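Long-range contact in anaerobically-induced outer membrane porin OprE (Pseudomonas aeruginosa, PDB 4FRX), which is an outer-membrane beta-barrel porin that probably lets small solutes diffuse through its channel into the periplasm: residues A[106-110]-A[120-124]. Numbering follows the deposited sequence.
Sequences LGLTA and RYGTL. With C8E ((hydroxyethyloxy)tri(ethyloxy)octane), chain G.
T109, in the m rotamer, overlaps T123 and R120: its OG1 donates a hydrogen bond to T123 O at 2.6 Å, while its CG2 lies 3.8 Å from R120 CB and over one face of the guanidinium, which forms salt bridges with D63 and E118. Threonine suits the place, its hydroxyl reaching a carbonyl while its methyl packs on the arginine. Both segments are extended except at G122 and run antiparallel, directions 166° apart. A110 and Y121 form a hydrogen-bonded pair (A110 N to Y121 O 2.9 Å, Y121 N to A110 O 2.8 Å); T109 lies opposite G122 in a non-hydrogen-bonded pair, CA to CA 4.4 Å. At G122 (phi/psi 128/-131°) a CB would jam against the preceding carbonyl oxygen and strike L108 O, so glycine fits; although the strand bends here, T123 N donates a hydrogen bond to L108 O at 3.0 Å. T123 OG1, hydrogen-bonded to E144, sits 3.1 Å from G107 CA, where a side chain would clash. A110 CB is 3.6 Å from C8E C10; Y121 (chi1 t) puts CD2 3.6 Å from C8E C19. L108, A110 and Y121 on the detergent-bearing face, with T109 and R120 on the other, mark a beta hairpin in the wall of an OprD-family outer-membrane barrel.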
ATOM      1  N   LEU A 106     -19.078  -5.302  -5.066  1.00 10.87           N
ATOM      2  CA  LEU A 106     -19.621  -3.955  -5.121  1.00 11.62           C
ATOM      3  C   LEU A 106     -19.428  -3.322  -3.753  1.00 15.49           C
ATOM      4  O   LEU A 106     -19.871  -3.872  -2.752  1.00 14.81           O
ATOM      5  CB  LEU A 106     -21.110  -4.004  -5.439  1.00 10.59           C
ATOM      6  CG  LEU A 106     -21.795  -2.638  -5.467  1.00 15.94           C
ATOM      7  CD1 LEU A 106     -21.165  -1.762  -6.544  1.00 14.85           C
ATOM      8  CD2 LEU A 106     -23.287  -2.800  -5.693  1.00 24.23           C
ATOM      9  N   GLY A 107     -18.755  -2.177  -3.713  1.00 11.02           N
ATOM     10  CA  GLY A 107     -18.494  -1.505  -2.459  1.00 11.34           C
ATOM     11  C   GLY A 107     -19.143  -0.132  -2.444  1.00 13.04           C
ATOM     12  O   GLY A 107     -18.758   0.740  -3.213  1.00 15.94           O
ATOM     13  N   LEU A 108     -20.123   0.054  -1.562  1.00 10.17           N
ATOM     14  CA  LEU A 108     -20.860   1.312  -1.478  1.00 10.11           C
ATOM     15  C   LEU A 108     -20.344   2.157  -0.331  1.00 11.67           C
ATOM     16  O   LEU A 108     -19.983   1.634   0.717  1.00 10.71           O
ATOM     17  CB  LEU A 108     -22.340   1.042  -1.242  1.00 15.26           C
ATOM     18  CG  LEU A 108     -23.097   0.303  -2.341  1.00 20.61           C
ATOM     19  CD1 LEU A 108     -24.587   0.338  -2.040  1.00 25.11           C
ATOM     20  CD2 LEU A 108     -22.817   0.928  -3.684  1.00 25.22           C
ATOM     21  N   THR A 109     -20.324   3.466  -0.533  1.00 12.27           N
ATOM     22  CA  THR A 109     -19.898   4.387   0.508  1.00  8.05           C
ATOM     23  C   THR A 109     -20.909   5.527   0.637  1.00 13.40           C
ATOM     24  O   THR A 109     -21.118   6.289  -0.314  1.00 16.20           O
ATOM     25  CB  THR A 109     -18.528   4.991   0.158  1.00  9.12           C
ATOM     26  OG1 THR A 109     -17.626   3.933  -0.174  1.00 13.79           O
ATOM     27  CG2 THR A 109     -17.963   5.789   1.343  1.00 16.76           C
ATOM     28  N   ALA A 110     -21.549   5.633   1.798  1.00 14.56           N
ATOM     29  CA  ALA A 110     -22.390   6.793   2.086  1.00 13.41           C
ATOM     30  C   ALA A 110     -21.477   7.955   2.478  1.00 13.81           C
ATOM     31  O   ALA A 110     -20.448   7.744   3.119  1.00 16.87           O
ATOM     32  CB  ALA A 110     -23.351   6.481   3.216  1.00 17.66           C
ATOM     33  N   ARG A 120     -17.208   9.688   5.487  1.00 11.85           N
ATOM     34  CA  ARG A 120     -17.465   8.579   4.574  1.00 15.64           C
ATOM     35  C   ARG A 120     -17.708   7.327   5.376  1.00 12.30           C
ATOM     36  O   ARG A 120     -16.967   7.030   6.307  1.00 12.69           O
ATOM     37  CB  ARG A 120     -16.283   8.355   3.625  1.00 12.90           C
ATOM     38  CG  ARG A 120     -16.157   9.410   2.575  1.00 11.09           C
ATOM     39  CD  ARG A 120     -14.865   9.299   1.792  1.00 15.36           C
ATOM     40  NE  ARG A 120     -14.932   8.297   0.735  1.00 19.46           N
ATOM     41  CZ  ARG A 120     -15.626   8.462  -0.385  1.00 23.59           C
ATOM     42  NH1 ARG A 120     -16.318   9.581  -0.569  1.00 18.18           N
ATOM     43  NH2 ARG A 120     -15.640   7.513  -1.314  1.00 23.12           N
ATOM     44  N   TYR A 121     -18.733   6.583   4.995  1.00 13.67           N
ATOM     45  CA  TYR A 121     -19.157   5.429   5.761  1.00 11.89           C
ATOM     46  C   TYR A 121     -19.450   4.241   4.831  1.00  9.35           C
ATOM     47  O   TYR A 121     -20.370   4.293   4.038  1.00 10.14           O
ATOM     48  CB  TYR A 121     -20.410   5.822   6.550  1.00 15.90           C
ATOM     49  CG  TYR A 121     -20.858   4.828   7.582  1.00 29.17           C
ATOM     50  CD1 TYR A 121     -20.207   4.725   8.802  1.00 31.55           C
ATOM     51  CD2 TYR A 121     -21.958   4.013   7.354  1.00 41.43           C
ATOM     52  CE1 TYR A 121     -20.628   3.829   9.764  1.00 40.91           C
ATOM     53  CE2 TYR A 121     -22.387   3.108   8.308  1.00 49.31           C
ATOM     54  CZ  TYR A 121     -21.719   3.021   9.513  1.00 50.65           C
ATOM     55  OH  TYR A 121     -22.140   2.124  10.470  1.00 54.87           O
ATOM     56  N   GLY A 122     -18.671   3.175   4.947  1.00  9.02           N
ATOM     57  CA  GLY A 122     -18.745   2.071   4.014  1.00  8.29           C
ATOM     58  C   GLY A 122     -17.372   1.738   3.453  1.00  8.91           C
ATOM     59  O   GLY A 122     -16.397   1.589   4.191  1.00  7.72           O
ATOM     60  N   THR A 123     -17.291   1.624   2.140  1.00 10.99           N
ATOM     61  CA  THR A 123     -16.044   1.242   1.501  1.00  8.65           C
ATOM     62  C   THR A 123     -15.030   2.389   1.481  1.00 10.69           C
ATOM     63  O   THR A 123     -15.351   3.506   1.080  1.00 12.96           O
ATOM     64  CB  THR A 123     -16.306   0.706   0.087  1.00 12.91           C
ATOM     65  OG1 THR A 123     -17.292  -0.331   0.167  1.00 14.62           O
ATOM     66  CG2 THR A 123     -15.020   0.144  -0.525  1.00  9.87           C
ATOM     67  N   LEU A 124     -13.809   2.090   1.924  1.00 11.27           N
ATOM     68  CA  LEU A 124     -12.737   3.081   2.025  1.00  9.13           C
ATOM     69  C   LEU A 124     -11.474   2.512   1.389  1.00  8.80           C
ATOM     70  O   LEU A 124     -11.243   1.307   1.430  1.00 10.66           O
ATOM     71  CB  LEU A 124     -12.462   3.407   3.502  1.00  9.63           C
ATOM     72  CG  LEU A 124     -13.620   3.992   4.323  1.00  4.86           C
ATOM     73  CD1 LEU A 124     -13.330   4.004   5.823  1.00  5.27           C
ATOM     74  CD2 LEU A 124     -13.963   5.398   3.814  1.00 10.05           C
TER
HETATM   75  C1  C8E G 505     -31.144  14.628  -4.968  1.00 37.88           C
HETATM   76  C2  C8E G 505     -31.849  13.395  -4.417  1.00 39.94           C
HETATM   77  C3  C8E G 505     -30.869  12.253  -4.178  1.00 43.83           C
HETATM   78  C4  C8E G 505     -31.327  11.391  -3.008  1.00 46.41           C
HETATM   79  C6  C8E G 505     -28.602  10.092  -1.191  1.00 47.82           C
HETATM   80  C7  C8E G 505     -27.979  10.378   0.168  1.00 52.86           C
HETATM   81  C8  C8E G 505     -26.969   9.312   0.580  1.00 55.93           C
HETATM   82  O9  C8E G 505     -27.468   8.568   1.672  1.00 58.03           O
HETATM   83  C10 C8E G 505     -26.552   7.582   2.081  1.00 56.19           C
HETATM   84  C11 C8E G 505     -27.291   6.313   2.482  1.00 57.63           C
HETATM   85  O12 C8E G 505     -27.707   5.659   1.304  1.00 58.27           O
HETATM   86  C13 C8E G 505     -26.701   4.854   0.718  1.00 53.85           C
HETATM   87  C14 C8E G 505     -26.139   3.853   1.724  1.00 46.88           C
HETATM   88  O15 C8E G 505     -24.887   3.398   1.257  1.00 41.58           O
HETATM   89  C16 C8E G 505     -24.434   2.257   1.942  1.00 37.38           C
HETATM   90  C17 C8E G 505     -23.475   2.688   3.045  1.00 35.41           C
HETATM   91  O18 C8E G 505     -23.085   1.557   3.785  1.00 38.55           O
HETATM   92  C19 C8E G 505     -23.477   1.662   5.135  1.00 40.57           C